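Local structure of maltose/maltodextrin-binding protein (Thermus thermophilus, 2GH9) at residues P127-T130 and W131-L135; L17-Q20 and A21-E25. The protein binds maltotriose and, as a periplasmic maltose/maltodextrin-binding protein, probably hands captured malto-oligosaccharides to a membrane transporter. All coordinates share one frame; numbering follows the deposited sequence.

Contact 1 (P127-T130 and W131-L135); sequences PPRT and WEEFL
A bend at chi3 (-82°) turns the guanidinium of Arg129 back toward Glu133, whose chain, extended beyond CG, carries its carboxylate out to meet it. The grip is side-on: Arg129 NH2 lies 2.9 Å from Glu133 OE1, and Arg129 NE is 3.1 Å from the same Glu133 OE1. A weak bond of 3.3 Å runs from Arg129 NE to Glu133 OE2. Guanidinium and carboxylate planes differ by 27°, so the salt bridge is nearly coplanar. Glu133 OE2 also takes the backbone Arg129 N-H on its anti side, somewhat out of the carboxylate plane, at 2.7 Å (N to OE2), and at 175° that bond is almost straight. Side-chain and main-chain donors of one residue thus fix the rotation of the carboxylate.

Thr130 holds its OG1 between its own backbone N and carbonyl carbon, a torsion that aims the oxygen at the first helical turn, where Thr130 OG1 accepts from Glu133 N at 3.2 Å. The helical bond from Phe134 N to Thr130 O, 3.0 Å, follows. In the apolar part of the contact, Pro128 CB packs 3.8 Å from Phe134 CB, while Pro128 CG approaches the edge of the phenyl ring. Phe149 and Phe252 meet that ring edge-to-face. Through its OG1 bond Thr130 is the N-cap of helix 131-141, flanked by the Arg129-Glu133 pair and the proline packing.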
loop_
_atom_site.group_PDB
_atom_site.type_symbol
_atom_site.label_atom_id
_atom_site.label_comp_id
_atom_site.label_asym_id
_atom_site.label_seq_id
_atom_site.Cartn_x
_atom_site.Cartn_y
_atom_site.Cartn_z
ATOM N N PRO A 127 13.150 -12.698 14.390
ATOM C CA PRO A 127 13.519 -11.774 13.315
ATOM C C PRO A 127 15.008 -11.394 13.403
ATOM O O PRO A 127 15.557 -11.292 14.499
ATOM C CB PRO A 127 12.615 -10.555 13.566
ATOM C CG PRO A 127 12.278 -10.612 15.022
ATOM C CD PRO A 127 12.220 -12.085 15.357
ATOM N N PRO A 128 15.674 -11.239 12.249
ATOM C CA PRO A 128 17.067 -10.785 12.277
ATOM C C PRO A 128 17.178 -9.398 12.921
ATOM O O PRO A 128 16.397 -8.500 12.593
ATOM C CB PRO A 128 17.445 -10.709 10.797
ATOM C CG PRO A 128 16.424 -11.557 10.080
ATOM C CD PRO A 128 15.176 -11.451 10.878
ATOM N N ARG A 129 18.145 -9.231 13.824
ATOM C CA ARG A 129 18.256 -8.014 14.630
ATOM C C ARG A 129 18.941 -6.852 13.907
ATOM O O ARG A 129 18.763 -5.696 14.278
ATOM C CB ARG A 129 19.040 -8.323 15.888
ATOM C CG ARG A 129 18.370 -9.323 16.816
ATOM C CD ARG A 129 19.299 -9.709 17.938
ATOM N NE ARG A 129 20.266 -10.747 17.565
ATOM C CZ ARG A 129 21.087 -11.335 18.435
ATOM N NH1 ARG A 129 21.053 -10.995 19.723
ATOM N NH2 ARG A 129 21.940 -12.272 18.034
ATOM N N THR A 130 19.753 -7.170 12.901
ATOM C CA THR A 130 20.526 -6.174 12.171
ATOM C C THR A 130 20.564 -6.541 10.688
ATOM O O THR A 130 20.197 -7.645 10.290
ATOM C CB THR A 130 22.012 -6.121 12.684
ATOM O OG1 THR A 130 22.641 -7.392 12.451
ATOM C CG2 THR A 130 22.089 -5.779 14.149
ATOM N N TRP A 131 21.047 -5.604 9.884
ATOM C CA TRP A 131 21.295 -5.847 8.487
ATOM C C TRP A 131 22.219 -7.042 8.276
ATOM O O TRP A 131 21.997 -7.847 7.392
ATOM C CB TRP A 131 21.924 -4.618 7.814
ATOM C CG TRP A 131 22.486 -4.981 6.479
ATOM C CD1 TRP A 131 23.802 -5.194 6.176
ATOM C CD2 TRP A 131 21.743 -5.286 5.288
ATOM N NE1 TRP A 131 23.921 -5.576 4.865
ATOM C CE2 TRP A 131 22.676 -5.642 4.300
ATOM C CE3 TRP A 131 20.370 -5.283 4.963
ATOM C CZ2 TRP A 131 22.300 -5.981 3.007
ATOM C CZ3 TRP A 131 19.995 -5.612 3.678
ATOM C CH2 TRP A 131 20.962 -5.958 2.710
ATOM N N GLU A 132 23.267 -7.131 9.083
ATOM C CA GLU A 132 24.333 -8.112 8.850
ATOM C C GLU A 132 23.808 -9.522 9.145
ATOM O O GLU A 132 24.098 -10.478 8.431
ATOM C CB GLU A 132 25.562 -7.781 9.718
ATOM C CG GLU A 132 26.367 -6.504 9.294
ATOM C CD GLU A 132 25.680 -5.156 9.586
ATOM O OE1 GLU A 132 24.956 -5.030 10.606
ATOM O OE2 GLU A 132 25.887 -4.203 8.778
ATOM N N GLU A 133 23.016 -9.621 10.200
ATOM C CA GLU A 133 22.362 -10.865 10.578
ATOM C C GLU A 133 21.321 -11.321 9.534
ATOM O O GLU A 133 21.200 -12.506 9.245
ATOM C CB GLU A 133 21.678 -10.665 11.925
ATOM C CG GLU A 133 21.730 -11.848 12.827
ATOM C CD GLU A 133 21.188 -11.531 14.193
ATOM O OE1 GLU A 133 21.944 -11.665 15.172
ATOM O OE2 GLU A 133 20.017 -11.140 14.288
ATOM N N PHE A 134 20.579 -10.359 8.986
ATOM C CA PHE A 134 19.610 -10.595 7.915
ATOM C C PHE A 134 20.304 -11.070 6.658
ATOM O O PHE A 134 19.884 -12.046 6.057
ATOM C CB PHE A 134 18.827 -9.306 7.602
ATOM C CG PHE A 134 18.129 -9.320 6.252
ATOM C CD1 PHE A 134 16.893 -9.951 6.097
ATOM C CD2 PHE A 134 18.693 -8.675 5.157
ATOM C CE1 PHE A 134 16.259 -9.968 4.865
ATOM C CE2 PHE A 134 18.057 -8.676 3.937
ATOM C CZ PHE A 134 16.831 -9.327 3.793
ATOM N N LEU A 135 21.349 -10.344 6.265
ATOM C CA LEU A 135 22.120 -10.658 5.083
ATOM C C LEU A 135 22.678 -12.067 5.137
ATOM O O LEU A 135 22.507 -12.834 4.188
ATOM C CB LEU A 135 23.250 -9.644 4.874
ATOM C CG LEU A 135 24.113 -9.842 3.624
ATOM C CD1 LEU A 135 23.265 -9.942 2.345
ATOM C CD2 LEU A 135 25.153 -8.708 3.535
#

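Contact 2 (L17-Q20 and A21-E25); sequences LKEQ and ARTFE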
loop_
_atom_site.group_PDB
_atom_site.type_symbol
_atom_site.label_atom_id
_atom_site.label_comp_id
_atom_site.label_asym_id
_atom_site.label_seq_id
_atom_site.Cartn_x
_atom_site.Cartn_y
_atom_site.Cartn_z
ATOM N N LEU A 17 -15.980 -9.435 1.413
ATOM C CA LEU A 17 -16.716 -8.438 0.648
ATOM C C LEU A 17 -17.980 -9.031 -0.014
ATOM O O LEU A 17 -19.041 -8.379 -0.033
ATOM C CB LEU A 17 -15.812 -7.773 -0.412
ATOM C CG LEU A 17 -16.490 -6.687 -1.256
ATOM C CD1 LEU A 17 -17.278 -5.736 -0.370
ATOM C CD2 LEU A 17 -15.508 -5.926 -2.156
ATOM N N LYS A 18 -17.857 -10.249 -0.544
ATOM C CA LYS A 18 -18.989 -10.944 -1.172
ATOM C C LYS A 18 -20.090 -11.234 -0.145
ATOM O O LYS A 18 -21.273 -11.071 -0.455
ATOM C CB LYS A 18 -18.535 -12.249 -1.864
ATOM C CG LYS A 18 -17.745 -12.035 -3.147
ATOM C CD LYS A 18 -17.730 -13.311 -4.012
ATOM C CE LYS A 18 -17.004 -13.129 -5.312
ATOM N NZ LYS A 18 -17.632 -12.067 -6.167
ATOM N N GLU A 19 -19.681 -11.645 1.059
ATOM C CA GLU A 19 -20.600 -11.901 2.168
ATOM C C GLU A 19 -21.337 -10.639 2.585
ATOM O O GLU A 19 -22.557 -10.673 2.782
ATOM C CB GLU A 19 -19.879 -12.461 3.405
ATOM C CG GLU A 19 -20.840 -12.711 4.597
ATOM C CD GLU A 19 -20.159 -13.016 5.907
ATOM O OE1 GLU A 19 -18.923 -13.231 5.932
ATOM O OE2 GLU A 19 -20.885 -13.038 6.936
ATOM N N GLN A 20 -20.597 -9.538 2.752
ATOM C CA GLN A 20 -21.234 -8.269 3.110
ATOM C C GLN A 20 -22.228 -7.820 2.034
ATOM O O GLN A 20 -23.252 -7.194 2.344
ATOM C CB GLN A 20 -20.193 -7.164 3.386
ATOM C CG GLN A 20 -19.097 -7.504 4.406
ATOM C CD GLN A 20 -19.510 -8.539 5.461
ATOM O OE1 GLN A 20 -18.868 -9.591 5.613
ATOM N NE2 GLN A 20 -20.577 -8.243 6.188
ATOM N N ALA A 21 -21.928 -8.135 0.778
ATOM C CA ALA A 21 -22.801 -7.781 -0.337
ATOM C C ALA A 21 -24.097 -8.598 -0.281
ATOM O O ALA A 21 -25.189 -8.068 -0.543
ATOM C CB ALA A 21 -22.094 -7.993 -1.675
ATOM N N ARG A 22 -23.956 -9.889 0.045
ATOM C CA ARG A 22 -25.117 -10.771 0.216
ATOM C C ARG A 22 -25.989 -10.271 1.378
ATOM O O ARG A 22 -27.189 -10.044 1.213
ATOM C CB ARG A 22 -24.666 -12.230 0.432
ATOM C CG ARG A 22 -24.197 -12.930 -0.847
ATOM C CD ARG A 22 -24.135 -14.441 -0.683
ATOM N NE ARG A 22 -23.232 -14.819 0.406
ATOM C CZ ARG A 22 -21.924 -15.054 0.272
ATOM N NH1 ARG A 22 -21.322 -14.977 -0.914
ATOM N NH2 ARG A 22 -21.210 -15.381 1.342
ATOM N N THR A 23 -25.366 -10.061 2.536
ATOM C CA THR A 23 -26.041 -9.519 3.708
ATOM C C THR A 23 -26.788 -8.185 3.447
ATOM O O THR A 23 -27.899 -8.008 3.947
ATOM C CB THR A 23 -25.059 -9.345 4.871
ATOM O OG1 THR A 23 -24.464 -10.610 5.176
ATOM C CG2 THR A 23 -25.753 -8.818 6.097
ATOM N N PHE A 24 -26.195 -7.275 2.670
ATOM C CA PHE A 24 -26.862 -6.011 2.319
ATOM C C PHE A 24 -28.088 -6.210 1.432
ATOM O O PHE A 24 -29.023 -5.431 1.508
ATOM C CB PHE A 24 -25.908 -5.047 1.601
ATOM C CG PHE A 24 -26.439 -3.648 1.473
ATOM C CD1 PHE A 24 -26.466 -2.800 2.573
ATOM C CD2 PHE A 24 -26.883 -3.163 0.251
ATOM C CE1 PHE A 24 -26.943 -1.487 2.454
ATOM C CE2 PHE A 24 -27.361 -1.856 0.128
ATOM C CZ PHE A 24 -27.386 -1.023 1.227
ATOM N N GLU A 25 -28.092 -7.233 0.587
ATOM C CA GLU A 25 -29.280 -7.530 -0.196
ATOM C C GLU A 25 -30.461 -8.006 0.674
ATOM O O GLU A 25 -31.607 -7.881 0.262
ATOM C CB GLU A 25 -28.964 -8.555 -1.283
ATOM C CG GLU A 25 -30.073 -8.736 -2.318
ATOM C CD GLU A 25 -29.760 -9.800 -3.345
ATOM O OE1 GLU A 25 -28.568 -10.185 -3.479
ATOM O OE2 GLU A 25 -30.716 -10.245 -4.028
#
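From Leu17 to Phe24 the backbone keeps alpha-helical i to i+4 bonding, with Ala21 N 3.0 Å from Leu17 O and Thr23 N 2.9 Å from Glu19 O, the latter bond nearly straight at 178°. Thr23 adds a second donor: with OG1 anti to its carbonyl carbon (chi1 -58°), the hydroxyl turns back along the helix and gives a bond of 3.1 Å from Thr23 OG1 to Glu19 O. Glu19 O thus accepts from both an N-H and a hydroxyl, the latter arriving 40° out of the carbonyl plane. A valine in place of Thr23 has no hydroxyl, and Glu19 O would probably lose its side-chain donor and depend more on the bond from Thr23 N.

Arg22 bends at chi3 and lays one face of its guanidinium over the preceding turn, Arg22 NH2 reaching 3.6 Å from Glu19 CA. The Glu19 carboxylate does not contact the guanidinium: Glu19 OE1 stays 5.6 Å from Arg22 NH2. On the buried side, Ala21 CB rests 3.4 Å from Lys18 O and touches Val32 and Val34 of strand 32-36. Thr23 OG1 to Glu19 O is therefore the one side-chain hydrogen bond between 17-20 and 21-25; Arg22 packs by a face, and its attraction to Glu19 is probably weak at this separation.

In the fold
Contacts 1 and 2 lie on opposite sides of the chain's centre, 44 Å apart between their centres and about 31 Å between nearest atoms, so neither touches the other. Residues 17-25 belong to the beta-alpha-beta unit of strands 3-7 and 32-36, which share one sheet; residues 127-135 follow strand 116-120 of a separate sheet. This division is consistent with the two-lobed architecture of periplasmic binding proteins, in which sugar is held in the cleft between lobes. In contact 2 the Leu17 side chain is about 10 Å from a bound glucose unit. Contact 2 is a helix interior, probably in one lobe, and contact 1 a helix start, probably in the other.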